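Local atomic coordinates of succinylglutamate desuccinylase (Vibrio parahaemolyticus, PDB entry 2BCO), a protein that probably hydrolyses N-succinyl-L-glutamate to succinate and glutamate with the help of a zinc ion, the last step of arginine degradation by the AST pathway. Residues Ile56-Gly61 with Leu239-Leu244; Trp150-His155 with Val182-Ser187; Val262-Val267 with Glu291-Asp296; Phe273-Asp278 with Lys299-Lys304. All coordinates share one frame; numbering follows the deposited sequence.

In the fold
Contacts 1 and 2 belong to the catalytic domain, their centres about 8 Å apart. They lay helices 235-245 and 179-188 against the neighbouring strands 55-60 and 149-157, joined by a probable hydrogen bond from Leu154 N to Ser59 O (2.7 Å). Contact 2 carries His155, a zinc ligand; in contact 1 the side chain of Ile58 is about 14 Å from the metal. Contacts 3 and 4, centres about 6 Å apart, lie in the barrel-sandwich hybrid domain. Strand 292-296 of contact 3 lies between the two strands of contact 4 and pairs with both. The centres of contacts 2 and 3 are about 29 Å apart, and the hybrid-domain pair lies away from the zinc site.

Contact 1: residues Ile56-Gly61 with Leu239-Leu244; sequences IIISCG and LALRNL
In the central sheet of the catalytic domain, strand 55-60 turns Ile56 and Ile58 toward Leu244 and Leu241 on helix 235-245, making a purely apolar strand-to-helix joint. The closer pair is Ile56 and Leu244, where the methyl CD1 of the isoleucine sits 3.7 Å from Leu244 CG and also meets its CD2 branch at 3.9 Å. The two side chains run obliquely past each other. Ile56 reaches across because CG1 lies anti to the carbonyl carbon (chi1 -44°) and CD1 continues outward in an extended chain. Leu244 answers with CG trans to its backbone N (chi1 -178°). One turn earlier in the helix, Leu241 CD1 touches Ile58 CD1 more loosely, at 4.2 Å, methyl against methyl. The pairing of strand positions two apart with helix positions three apart follows opposite chain directions, so the later strand residue meets the earlier helix residue. The alpha-helical bond from Leu244 N to Ala240 O (3.0 Å) belongs to the turn that presents both leucines. Around this joint, Leu241 and Leu244 also touch Leu152 on the adjoining strand 149-157, while Leu241 packs on Ile76 of helix 68-81 and Leu244 on Phe184 of helix 179-188. Ile57, facing the other side of the sheet, meets helix 125-141, and strand 55-60 itself runs parallel to both of its neighbours, 90-95 and 149-157.

Contact 2: residues Trp150-His155 with Val182-Ser187; sequences WHLDLH and VDFLDS. With ZN (zinc ion), chain C.
Leu152 and Phe184 form the closer part of an apolar contact between strand 149-157 and helix 179-188. Their side chains approach from opposite directions, and the CD2 branch of Leu152 comes to the far end of the phenyl ring, 3.8 Å from Phe184 CE2 and 3.9 Å from its CZ. A trans arrangement of CG and backbone N (chi1 174°) extends Phe184 from the helix toward the strand. Its CB meets the edge of the Trp150 indole near the ring plane, at 4.2 Å from CZ3, so one phenylalanine bears on two residues of the same sheet face. No hydrogen bond joins the two segments. Polar bonds gather instead around the other face of the strand, where Ser59 OG is hydrogen-bonded to both Asp153 OD2 and His151 NE2. Metal binding comes at the strand's far end: His155 ND1 holds the zinc ion at 2.3 Å, and a water lies 2.6 Å from the metal. His155 NE2 is directed at Asp153 OD1, though the modelled separation is too short to be trusted. Together with His63 and Glu66, which complete the protein ligands, His155 gives the His-x-x-Glu plus distant His zinc site of the M14 carboxypeptidase-like fold.

Contact 3: residues Val262-Val267 with Glu291-Asp296; sequences VSRTIV and EVFGHD
Arg264 and Phe293 meet loosely, the guanidinium NH2 lying 4.4 Å from Phe293 CE2 at the edge of the phenyl ring and near its plane. The approach is therefore not a cation-pi stack over a ring face. At the other end of the contact, Asp296 OD2 comes within 3.2 Å of Val267 O; both are acceptors, and no bond links them. The carboxylate is held one step out: Asp296 OD2 takes a hydrogen bond from Leu269 N just beyond the strand, while OD1 is hydrogen-bonded to His270 ND1, so both carboxylate oxygens are engaged by the loop that follows Val267. Asp296 carries its carboxylate to that loop with CG anti to the backbone N (chi1 -162°). Further outward, Arg264 NE forms a salt bridge with Glu308, and the Phe293 ring stacks on Phe287. Each strand carries a classic beta bulge, Ser263 and Arg264 opposite Met326, and Phe293 and Gly294 opposite Leu301. The touching parts run 46° apart without pairing: in the barrel-sandwich hybrid domain, strand 258-267 is hydrogen-bonded to strand 322-335, while 292-296 is the middle strand between 273-275 and 299-302.

Contact 4: residues Phe273-Asp278 with Lys299-Lys304; sequences FDFMFD and KPLMAK
Leu301 brings one methyl, CD1, against two phenylalanines of the other segment, Phe273 and Phe275. CD1 lies 3.9 Å from Phe273 CE1 and 4.0 Å from its CZ, and it is equally near Phe275, 3.9 Å from CE1. The leucine crosses Phe273 at about a right angle and Phe275 obliquely. Its CG is anti to the carbonyl carbon (chi1 -54°), and CD1 prolongs the chain toward strand 273-275, where it meets both rings. The rings come from alternate residues of that strand but leave it by different torsions: Phe273 has CG trans to its backbone N, whereas Phe275 has CG beside it. Asp274, the residue between them in sequence and with its CB pointing away from 299-304, accepts through OD1 a hydrogen bond of 2.6 Å from Phe275 N, the donor 24° out of the carboxylate plane. Beyond the contact with Leu301, the Phe277 ring lies against one face of Phe275. The axes of the short strands 273-275 and 299-302 come within 8.7 Å, at 31°, because both pair antiparallel with 292-296. Leu301 thus bridges the outer strands of a three-stranded antiparallel sheet of the hybrid domain, ordered 273-275, 292-296, 299-302, whose last two strands form a beta hairpin.

Contact 1: residues Ile56-Gly61 with Leu239-Leu244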
loop_
_atom_site.group_PDB
_atom_site.type_symbol
_atom_site.label_atom_id
_atom_site.label_comp_id
_atom_site.label_asym_id
_atom_site.label_seq_id
_atom_site.Cartn_x
_atom_site.Cartn_y
_atom_site.Cartn_z
ATOM N N ILE A 56 14.030 0.524 -1.056
ATOM C CA ILE A 56 12.592 0.547 -1.253
ATOM C C ILE A 56 11.960 -0.792 -1.581
ATOM O O ILE A 56 12.346 -1.463 -2.539
ATOM C CB ILE A 56 12.212 1.503 -2.400
ATOM C CG1 ILE A 56 13.006 2.806 -2.290
ATOM C CG2 ILE A 56 10.715 1.770 -2.364
ATOM C CD1 ILE A 56 12.782 3.746 -3.465
ATOM N N ILE A 57 10.978 -1.172 -0.778
ATOM C CA ILE A 57 10.238 -2.395 -1.025
ATOM C C ILE A 57 9.010 -1.903 -1.763
ATOM O O ILE A 57 8.309 -1.023 -1.285
ATOM C CB ILE A 57 9.764 -3.077 0.273
ATOM C CG1 ILE A 57 10.961 -3.610 1.061
ATOM C CG2 ILE A 57 8.794 -4.214 -0.064
ATOM C CD1 ILE A 57 10.563 -4.247 2.388
ATOM N N ILE A 58 8.762 -2.445 -2.943
ATOM C CA ILE A 58 7.599 -2.037 -3.707
ATOM C C ILE A 58 6.760 -3.289 -3.910
ATOM O O ILE A 58 7.064 -4.115 -4.759
ATOM C CB ILE A 58 8.016 -1.445 -5.072
ATOM C CG1 ILE A 58 8.978 -0.265 -4.849
ATOM C CG2 ILE A 58 6.780 -0.986 -5.843
ATOM C CD1 ILE A 58 9.725 0.173 -6.108
ATOM N N SER A 59 5.709 -3.437 -3.114
ATOM C CA SER A 59 4.865 -4.612 -3.241
ATOM C C SER A 59 3.513 -4.312 -3.863
ATOM O O SER A 59 2.975 -3.210 -3.752
ATOM C CB SER A 59 4.682 -5.296 -1.872
ATOM O OG SER A 59 4.087 -4.440 -0.915
ATOM N N CYS A 60 2.978 -5.307 -4.545
ATOM C CA CYS A 60 1.678 -5.181 -5.162
ATOM C C CYS A 60 1.026 -6.548 -5.103
ATOM O O CYS A 60 1.695 -7.557 -4.857
ATOM C CB CYS A 60 1.815 -4.725 -6.615
ATOM S SG CYS A 60 2.727 -5.855 -7.638
ATOM N N GLY A 61 -0.283 -6.580 -5.312
ATOM C CA GLY A 61 -0.975 -7.848 -5.296
ATOM C C GLY A 61 -1.223 -8.530 -3.959
ATOM O O GLY A 61 -1.492 -9.727 -3.956
ATOM N N LEU A 239 5.129 8.227 -12.558
ATOM C CA LEU A 239 6.260 9.101 -12.851
ATOM C C LEU A 239 6.971 9.434 -11.542
ATOM O O LEU A 239 8.198 9.449 -11.469
ATOM C CB LEU A 239 5.756 10.383 -13.514
ATOM C CG LEU A 239 6.693 11.156 -14.446
ATOM C CD1 LEU A 239 5.944 12.350 -15.025
ATOM C CD2 LEU A 239 7.919 11.621 -13.699
ATOM N N ALA A 240 6.185 9.704 -10.506
ATOM C CA ALA A 240 6.751 10.019 -9.201
ATOM C C ALA A 240 7.498 8.781 -8.692
ATOM O O ALA A 240 8.567 8.899 -8.104
ATOM C CB ALA A 240 5.646 10.420 -8.226
ATOM N N LEU A 241 6.941 7.597 -8.938
ATOM C CA LEU A 241 7.582 6.362 -8.505
ATOM C C LEU A 241 8.855 6.103 -9.304
ATOM O O LEU A 241 9.842 5.600 -8.764
ATOM C CB LEU A 241 6.619 5.175 -8.640
ATOM C CG LEU A 241 7.148 3.790 -8.255
ATOM C CD1 LEU A 241 7.612 3.775 -6.802
ATOM C CD2 LEU A 241 6.046 2.785 -8.461
ATOM N N ARG A 242 8.846 6.438 -10.592
ATOM C CA ARG A 242 10.052 6.244 -11.400
ATOM C C ARG A 242 11.136 7.217 -10.939
ATOM O O ARG A 242 12.311 6.858 -10.867
ATOM C CB ARG A 242 9.751 6.445 -12.891
ATOM C CG ARG A 242 9.048 5.244 -13.540
ATOM C CD ARG A 242 8.380 5.604 -14.867
ATOM N NE ARG A 242 7.698 4.456 -15.453
ATOM C CZ ARG A 242 8.295 3.500 -16.163
ATOM N NH1 ARG A 242 9.606 3.547 -16.389
ATOM N NH2 ARG A 242 7.580 2.487 -16.638
ATOM N N ASN A 243 10.740 8.441 -10.610
ATOM C CA ASN A 243 11.701 9.437 -10.152
ATOM C C ASN A 243 12.315 9.011 -8.822
ATOM O O ASN A 243 13.471 9.310 -8.546
ATOM C CB ASN A 243 11.037 10.811 -9.980
ATOM C CG ASN A 243 10.674 11.461 -11.309
ATOM O OD1 ASN A 243 11.258 11.153 -12.346
ATOM N ND2 ASN A 243 9.720 12.384 -11.275
ATOM N N LEU A 244 11.537 8.303 -8.008
ATOM C CA LEU A 244 12.005 7.859 -6.704
ATOM C C LEU A 244 13.064 6.770 -6.820
ATOM O O LEU A 244 14.093 6.817 -6.131
ATOM C CB LEU A 244 10.825 7.358 -5.864
ATOM C CG LEU A 244 11.106 6.883 -4.433
ATOM C CD1 LEU A 244 11.644 8.045 -3.601
ATOM C CD2 LEU A 244 9.820 6.330 -3.806
#

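Contact 2: residues Trp150-His155 with Val182-Ser187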
loop_
_atom_site.group_PDB
_atom_site.type_symbol
_atom_site.label_atom_id
_atom_site.label_comp_id
_atom_site.label_asym_id
_atom_site.label_seq_id
_atom_site.Cartn_x
_atom_site.Cartn_y
_atom_site.Cartn_z
ATOM N N TRP A 150 12.194 2.246 2.941
ATOM C CA TRP A 150 10.904 2.619 2.365
ATOM C C TRP A 150 10.099 1.372 2.029
ATOM O O TRP A 150 10.650 0.356 1.622
ATOM C CB TRP A 150 11.073 3.399 1.054
ATOM C CG TRP A 150 11.643 4.777 1.176
ATOM C CD1 TRP A 150 12.895 5.115 1.588
ATOM C CD2 TRP A 150 10.993 6.003 0.804
ATOM N NE1 TRP A 150 13.078 6.472 1.474
ATOM C CE2 TRP A 150 11.937 7.038 0.986
ATOM C CE3 TRP A 150 9.728 6.314 0.293
ATOM C CZ2 TRP A 150 11.630 8.382 0.719
ATOM C CZ3 TRP A 150 9.427 7.654 0.021
ATOM C CH2 TRP A 150 10.382 8.665 0.219
ATOM N N HIS A 151 8.788 1.458 2.197
ATOM C CA HIS A 151 7.914 0.357 1.842
ATOM C C HIS A 151 6.622 0.930 1.297
ATOM O O HIS A 151 5.830 1.527 2.019
ATOM C CB HIS A 151 7.599 -0.552 3.032
ATOM C CG HIS A 151 6.797 -1.762 2.651
ATOM N ND1 HIS A 151 6.466 -2.756 3.547
ATOM C CD2 HIS A 151 6.268 -2.138 1.461
ATOM C CE1 HIS A 151 5.766 -3.691 2.926
ATOM N NE2 HIS A 151 5.631 -3.341 1.660
ATOM N N LEU A 152 6.433 0.751 0.001
ATOM C CA LEU A 152 5.243 1.222 -0.677
ATOM C C LEU A 152 4.434 -0.002 -1.099
ATOM O O LEU A 152 4.824 -0.734 -2.011
ATOM C CB LEU A 152 5.636 2.054 -1.902
ATOM C CG LEU A 152 6.087 3.510 -1.731
ATOM C CD1 LEU A 152 6.931 3.697 -0.495
ATOM C CD2 LEU A 152 6.874 3.917 -2.953
ATOM N N ASP A 153 3.325 -0.233 -0.405
ATOM C CA ASP A 153 2.438 -1.359 -0.698
ATOM C C ASP A 153 1.306 -0.853 -1.592
ATOM O O ASP A 153 0.446 -0.094 -1.141
ATOM C CB ASP A 153 1.846 -1.927 0.594
ATOM C CG ASP A 153 1.102 -3.220 0.356
ATOM O OD1 ASP A 153 0.279 -3.626 1.200
ATOM O OD2 ASP A 153 1.356 -3.840 -0.693
ATOM N N LEU A 154 1.286 -1.305 -2.841
ATOM C CA LEU A 154 0.297 -0.835 -3.816
ATOM C C LEU A 154 -1.009 -1.624 -3.943
ATOM O O LEU A 154 -1.012 -2.807 -4.303
ATOM C CB LEU A 154 0.976 -0.731 -5.179
ATOM C CG LEU A 154 2.406 -0.177 -5.116
ATOM C CD1 LEU A 154 2.971 -0.037 -6.541
ATOM C CD2 LEU A 154 2.400 1.190 -4.392
ATOM N N HIS A 155 -2.118 -0.936 -3.677
ATOM C CA HIS A 155 -3.447 -1.527 -3.729
ATOM C C HIS A 155 -4.390 -0.752 -4.659
ATOM O O HIS A 155 -3.978 0.205 -5.325
ATOM C CB HIS A 155 -4.036 -1.567 -2.312
ATOM C CG HIS A 155 -3.251 -2.414 -1.359
ATOM N ND1 HIS A 155 -3.787 -3.523 -0.734
ATOM C CD2 HIS A 155 -1.970 -2.336 -0.943
ATOM C CE1 HIS A 155 -2.868 -4.091 0.021
ATOM N NE2 HIS A 155 -1.752 -3.393 -0.086
ATOM N N VAL A 182 6.224 12.490 2.454
ATOM C CA VAL A 182 5.161 13.448 2.154
ATOM C C VAL A 182 5.420 14.125 0.814
ATOM O O VAL A 182 4.499 14.308 0.023
ATOM C CB VAL A 182 5.040 14.521 3.264
ATOM C CG1 VAL A 182 4.118 15.652 2.813
ATOM C CG2 VAL A 182 4.482 13.882 4.526
ATOM N N ASP A 183 6.669 14.498 0.558
ATOM C CA ASP A 183 7.008 15.109 -0.722
ATOM C C ASP A 183 6.666 14.126 -1.841
ATOM O O ASP A 183 6.249 14.534 -2.926
ATOM C CB ASP A 183 8.507 15.444 -0.799
ATOM C CG ASP A 183 8.855 16.746 -0.102
ATOM O OD1 ASP A 183 10.069 17.027 0.048
ATOM O OD2 ASP A 183 7.922 17.487 0.291
ATOM N N PHE A 184 6.863 12.834 -1.572
ATOM C CA PHE A 184 6.576 11.794 -2.558
ATOM C C PHE A 184 5.093 11.779 -2.859
ATOM O O PHE A 184 4.698 11.741 -4.022
ATOM C CB PHE A 184 6.996 10.407 -2.051
ATOM C CG PHE A 184 6.582 9.274 -2.962
ATOM C CD1 PHE A 184 7.105 9.166 -4.251
ATOM C CD2 PHE A 184 5.628 8.349 -2.555
ATOM C CE1 PHE A 184 6.684 8.143 -5.118
ATOM C CE2 PHE A 184 5.195 7.316 -3.418
ATOM C CZ PHE A 184 5.723 7.223 -4.700
ATOM N N LEU A 185 4.276 11.808 -1.804
ATOM C CA LEU A 185 2.824 11.813 -1.951
ATOM C C LEU A 185 2.397 12.967 -2.851
ATOM O O LEU A 185 1.604 12.781 -3.774
ATOM C CB LEU A 185 2.123 11.990 -0.596
ATOM C CG LEU A 185 1.778 10.837 0.369
ATOM C CD1 LEU A 185 1.072 9.711 -0.376
ATOM C CD2 LEU A 185 3.029 10.322 1.027
ATOM N N ASP A 186 2.921 14.158 -2.564
ATOM C CA ASP A 186 2.573 15.351 -3.319
ATOM C C ASP A 186 3.027 15.254 -4.770
ATOM O O ASP A 186 2.270 15.562 -5.686
ATOM C CB ASP A 186 3.171 16.592 -2.639
ATOM C CG ASP A 186 2.583 16.840 -1.253
ATOM O OD1 ASP A 186 3.135 17.666 -0.503
ATOM O OD2 ASP A 186 1.561 16.213 -0.911
ATOM N N SER A 187 4.257 14.810 -4.981
ATOM C CA SER A 187 4.761 14.680 -6.341
ATOM C C SER A 187 3.964 13.645 -7.122
ATOM O O SER A 187 3.763 13.802 -8.325
ATOM C CB SER A 187 6.243 14.289 -6.334
ATOM O OG SER A 187 7.033 15.350 -5.830
HETATM ZN ZN ZN C . -5.971 -3.846 -1.379
HETATM O O HOH W 1 -7.933 -2.345 -0.704
#

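Contact 3: residues Val262-Val267 with Glu291-Asp296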
loop_
_atom_site.group_PDB
_atom_site.type_symbol
_atom_site.label_atom_id
_atom_site.label_comp_id
_atom_site.label_asym_id
_atom_site.label_seq_id
_atom_site.Cartn_x
_atom_site.Cartn_y
_atom_site.Cartn_z
ATOM N N VAL A 262 -7.993 10.159 12.171
ATOM C CA VAL A 262 -9.152 9.362 12.549
ATOM C C VAL A 262 -10.005 10.031 13.633
ATOM O O VAL A 262 -9.597 10.119 14.789
ATOM C CB VAL A 262 -8.711 7.967 13.029
ATOM C CG1 VAL A 262 -9.925 7.152 13.467
ATOM C CG2 VAL A 262 -7.949 7.263 11.911
ATOM N N SER A 263 -11.184 10.514 13.249
ATOM C CA SER A 263 -12.091 11.151 14.202
ATOM C C SER A 263 -12.434 10.112 15.249
ATOM O O SER A 263 -12.251 10.336 16.441
ATOM C CB SER A 263 -13.369 11.623 13.506
ATOM O OG SER A 263 -13.074 12.554 12.480
ATOM N N ARG A 264 -12.942 8.972 14.791
ATOM C CA ARG A 264 -13.277 7.874 15.682
ATOM C C ARG A 264 -13.373 6.559 14.928
ATOM O O ARG A 264 -13.540 6.531 13.706
ATOM C CB ARG A 264 -14.575 8.163 16.445
ATOM C CG ARG A 264 -15.783 8.484 15.596
ATOM C CD ARG A 264 -16.771 9.313 16.409
ATOM N NE ARG A 264 -17.991 9.611 15.667
ATOM C CZ ARG A 264 -18.957 8.730 15.435
ATOM N NH1 ARG A 264 -18.850 7.490 15.892
ATOM N NH2 ARG A 264 -20.023 9.085 14.736
ATOM N N THR A 265 -13.238 5.468 15.672
ATOM C CA THR A 265 -13.291 4.132 15.101
ATOM C C THR A 265 -14.596 3.450 15.516
ATOM O O THR A 265 -14.945 3.434 16.695
ATOM C CB THR A 265 -12.065 3.302 15.569
ATOM O OG1 THR A 265 -12.070 2.018 14.929
ATOM C CG2 THR A 265 -12.094 3.116 17.072
ATOM N N ILE A 266 -15.319 2.904 14.541
ATOM C CA ILE A 266 -16.591 2.231 14.791
ATOM C C ILE A 266 -16.397 0.730 15.023
ATOM O O ILE A 266 -15.811 0.037 14.192
ATOM C CB ILE A 266 -17.563 2.419 13.594
ATOM C CG1 ILE A 266 -17.745 3.909 13.291
ATOM C CG2 ILE A 266 -18.901 1.758 13.896
ATOM C CD1 ILE A 266 -18.248 4.730 14.463
ATOM N N VAL A 267 -16.903 0.230 16.145
ATOM C CA VAL A 267 -16.781 -1.188 16.473
ATOM C C VAL A 267 -18.150 -1.860 16.619
ATOM O O VAL A 267 -19.013 -1.365 17.343
ATOM C CB VAL A 267 -16.005 -1.388 17.793
ATOM C CG1 VAL A 267 -15.774 -2.872 18.040
ATOM C CG2 VAL A 267 -14.684 -0.629 17.747
ATOM N N GLU A 291 -26.259 13.438 11.761
ATOM C CA GLU A 291 -26.909 12.622 10.742
ATOM C C GLU A 291 -26.737 11.143 11.080
ATOM O O GLU A 291 -25.633 10.700 11.412
ATOM C CB GLU A 291 -26.309 12.889 9.368
ATOM C CG GLU A 291 -27.094 12.239 8.243
ATOM C CD GLU A 291 -26.390 12.333 6.916
ATOM O OE1 GLU A 291 -25.657 13.323 6.698
ATOM O OE2 GLU A 291 -26.579 11.421 6.085
ATOM N N VAL A 292 -27.827 10.386 11.014
ATOM C CA VAL A 292 -27.764 8.959 11.303
ATOM C C VAL A 292 -27.439 8.238 10.005
ATOM O O VAL A 292 -27.991 8.563 8.957
ATOM C CB VAL A 292 -29.106 8.432 11.865
ATOM C CG1 VAL A 292 -29.458 9.176 13.149
ATOM C CG2 VAL A 292 -30.209 8.604 10.837
ATOM N N PHE A 293 -26.532 7.271 10.066
ATOM C CA PHE A 293 -26.154 6.539 8.864
ATOM C C PHE A 293 -26.125 5.038 9.104
ATOM O O PHE A 293 -25.742 4.265 8.226
ATOM C CB PHE A 293 -24.787 7.023 8.372
ATOM C CG PHE A 293 -23.698 6.900 9.400
ATOM C CD1 PHE A 293 -22.957 5.730 9.510
ATOM C CD2 PHE A 293 -23.424 7.953 10.275
ATOM C CE1 PHE A 293 -21.953 5.607 10.473
ATOM C CE2 PHE A 293 -22.423 7.842 11.243
ATOM C CZ PHE A 293 -21.685 6.668 11.342
ATOM N N GLY A 294 -26.527 4.628 10.298
ATOM C CA GLY A 294 -26.547 3.215 10.616
ATOM C C GLY A 294 -27.034 2.995 12.029
ATOM O O GLY A 294 -27.575 3.905 12.659
ATOM N N HIS A 295 -26.841 1.785 12.534
ATOM C CA HIS A 295 -27.267 1.468 13.882
ATOM C C HIS A 295 -26.567 0.207 14.376
ATOM O O HIS A 295 -26.246 -0.696 13.597
ATOM C CB HIS A 295 -28.787 1.288 13.919
ATOM C CG HIS A 295 -29.274 0.101 13.149
ATOM N ND1 HIS A 295 -29.214 -1.182 13.650
ATOM C CD2 HIS A 295 -29.809 -0.000 11.912
ATOM C CE1 HIS A 295 -29.695 -2.023 12.752
ATOM N NE2 HIS A 295 -30.063 -1.336 11.688
ATOM N N ASP A 296 -26.315 0.163 15.677
ATOM C CA ASP A 296 -25.662 -0.974 16.304
ATOM C C ASP A 296 -26.594 -1.389 17.437
ATOM O O ASP A 296 -26.626 -0.750 18.498
ATOM C CB ASP A 296 -24.303 -0.550 16.865
ATOM C CG ASP A 296 -23.391 -1.729 17.138
ATOM O OD1 ASP A 296 -23.884 -2.773 17.623
ATOM O OD2 ASP A 296 -22.175 -1.606 16.879
#

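Contact 4: residues Phe273-Asp278 with Lys299-Lys304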
loop_
_atom_site.group_PDB
_atom_site.type_symbol
_atom_site.label_atom_id
_atom_site.label_comp_id
_atom_site.label_asym_id
_atom_site.label_seq_id
_atom_site.Cartn_x
_atom_site.Cartn_y
_atom_site.Cartn_z
ATOM N N PHE A 273 -26.547 -5.189 13.363
ATOM C CA PHE A 273 -25.761 -4.019 12.998
ATOM C C PHE A 273 -25.914 -3.776 11.497
ATOM O O PHE A 273 -25.976 -4.729 10.721
ATOM C CB PHE A 273 -24.290 -4.305 13.339
ATOM C CG PHE A 273 -23.339 -3.201 12.974
ATOM C CD1 PHE A 273 -22.991 -2.227 13.905
ATOM C CD2 PHE A 273 -22.763 -3.150 11.704
ATOM C CE1 PHE A 273 -22.081 -1.215 13.578
ATOM C CE2 PHE A 273 -21.850 -2.137 11.365
ATOM C CZ PHE A 273 -21.508 -1.171 12.304
ATOM N N ASP A 274 -25.981 -2.517 11.081
ATOM C CA ASP A 274 -26.091 -2.217 9.655
ATOM C C ASP A 274 -25.962 -0.722 9.383
ATOM O O ASP A 274 -25.950 0.092 10.303
ATOM C CB ASP A 274 -27.426 -2.723 9.095
ATOM C CG ASP A 274 -27.331 -3.147 7.633
ATOM O OD1 ASP A 274 -26.432 -2.657 6.917
ATOM O OD2 ASP A 274 -28.162 -3.967 7.194
ATOM N N PHE A 275 -25.862 -0.374 8.106
ATOM C CA PHE A 275 -25.741 1.014 7.686
ATOM C C PHE A 275 -26.953 1.348 6.832
ATOM O O PHE A 275 -27.599 0.451 6.307
ATOM C CB PHE A 275 -24.479 1.204 6.855
ATOM C CG PHE A 275 -23.213 0.847 7.578
ATOM C CD1 PHE A 275 -22.824 1.544 8.723
ATOM C CD2 PHE A 275 -22.383 -0.165 7.094
ATOM C CE1 PHE A 275 -21.630 1.241 9.374
ATOM C CE2 PHE A 275 -21.183 -0.473 7.739
ATOM C CZ PHE A 275 -20.807 0.231 8.880
HETATM N N MSE A 276 -27.259 2.630 6.682
HETATM C CA MSE A 276 -28.402 3.029 5.873
HETATM C C MSE A 276 -28.032 3.152 4.400
HETATM O O MSE A 276 -28.879 2.950 3.523
HETATM C CB MSE A 276 -28.972 4.352 6.375
HETATM C CG MSE A 276 -29.433 4.306 7.819
HETATM SE SE MSE A 276 -30.308 5.944 8.366
HETATM C CE MSE A 276 -32.150 5.372 8.254
ATOM N N PHE A 277 -26.769 3.479 4.130
ATOM C CA PHE A 277 -26.296 3.616 2.756
ATOM C C PHE A 277 -26.121 2.249 2.103
ATOM O O PHE A 277 -26.038 1.231 2.790
ATOM C CB PHE A 277 -24.970 4.404 2.708
ATOM C CG PHE A 277 -23.936 3.969 3.742
ATOM C CD1 PHE A 277 -23.274 2.741 3.634
ATOM C CD2 PHE A 277 -23.640 4.792 4.833
ATOM C CE1 PHE A 277 -22.318 2.347 4.598
ATOM C CE2 PHE A 277 -22.690 4.409 5.799
ATOM C CZ PHE A 277 -22.035 3.181 5.681
ATOM N N ASP A 278 -26.066 2.235 0.776
ATOM C CA ASP A 278 -25.907 1.001 0.015
ATOM C C ASP A 278 -24.490 0.460 0.088
ATOM O O ASP A 278 -23.566 1.163 0.497
ATOM C CB ASP A 278 -26.277 1.231 -1.453
ATOM C CG ASP A 278 -27.768 1.375 -1.660
ATOM O OD1 ASP A 278 -28.184 1.644 -2.808
ATOM O OD2 ASP A 278 -28.524 1.214 -0.679
ATOM N N LYS A 299 -28.714 1.463 19.821
ATOM C CA LYS A 299 -28.003 2.733 19.705
ATOM C C LYS A 299 -27.609 2.992 18.251
ATOM O O LYS A 299 -26.812 2.253 17.676
ATOM C CB LYS A 299 -26.752 2.702 20.585
ATOM C CG LYS A 299 -26.383 4.037 21.218
ATOM C CD LYS A 299 -25.976 5.078 20.190
ATOM C CE LYS A 299 -25.528 6.364 20.869
ATOM N NZ LYS A 299 -25.045 7.376 19.891
ATOM N N PRO A 300 -28.163 4.053 17.642
ATOM C CA PRO A 300 -27.861 4.396 16.250
ATOM C C PRO A 300 -26.478 5.011 16.032
ATOM O O PRO A 300 -25.823 5.449 16.977
ATOM C CB PRO A 300 -28.983 5.366 15.892
ATOM C CG PRO A 300 -29.171 6.110 17.178
ATOM C CD PRO A 300 -29.150 4.993 18.210
ATOM N N LEU A 301 -26.047 5.032 14.775
ATOM C CA LEU A 301 -24.753 5.597 14.405
ATOM C C LEU A 301 -24.987 6.957 13.756
ATOM O O LEU A 301 -25.738 7.060 12.784
ATOM C CB LEU A 301 -24.036 4.676 13.411
ATOM C CG LEU A 301 -23.854 3.210 13.818
ATOM C CD1 LEU A 301 -23.233 2.442 12.669
ATOM C CD2 LEU A 301 -22.987 3.114 15.072
HETATM N N MSE A 302 -24.366 8.000 14.303
HETATM C CA MSE A 302 -24.512 9.343 13.746
HETATM C C MSE A 302 -23.211 10.117 13.840
HETATM O O MSE A 302 -22.423 9.906 14.759
HETATM C CB MSE A 302 -25.617 10.127 14.461
HETATM C CG MSE A 302 -25.432 10.277 15.965
HETATM SE SE MSE A 302 -26.674 11.557 16.757
HETATM C CE MSE A 302 -25.416 12.539 17.856
ATOM N N ALA A 303 -22.992 11.014 12.887
ATOM C CA ALA A 303 -21.779 11.821 12.873
ATOM C C ALA A 303 -21.699 12.677 14.134
ATOM O O ALA A 303 -22.715 13.172 14.620
ATOM C CB ALA A 303 -21.754 12.707 11.627
ATOM N N LYS A 304 -20.487 12.841 14.655
ATOM C CA LYS A 304 -20.258 13.631 15.859
ATOM C C LYS A 304 -19.982 15.081 15.471
ATOM O O LYS A 304 -20.721 15.989 15.852
ATOM C CB LYS A 304 -19.069 13.059 16.645
ATOM C CG LYS A 304 -18.990 13.527 18.094
ATOM C CD LYS A 304 -17.882 12.805 18.860
ATOM C CE LYS A 304 -16.501 13.341 18.512
ATOM N NZ LYS A 304 -16.322 14.741 18.992
#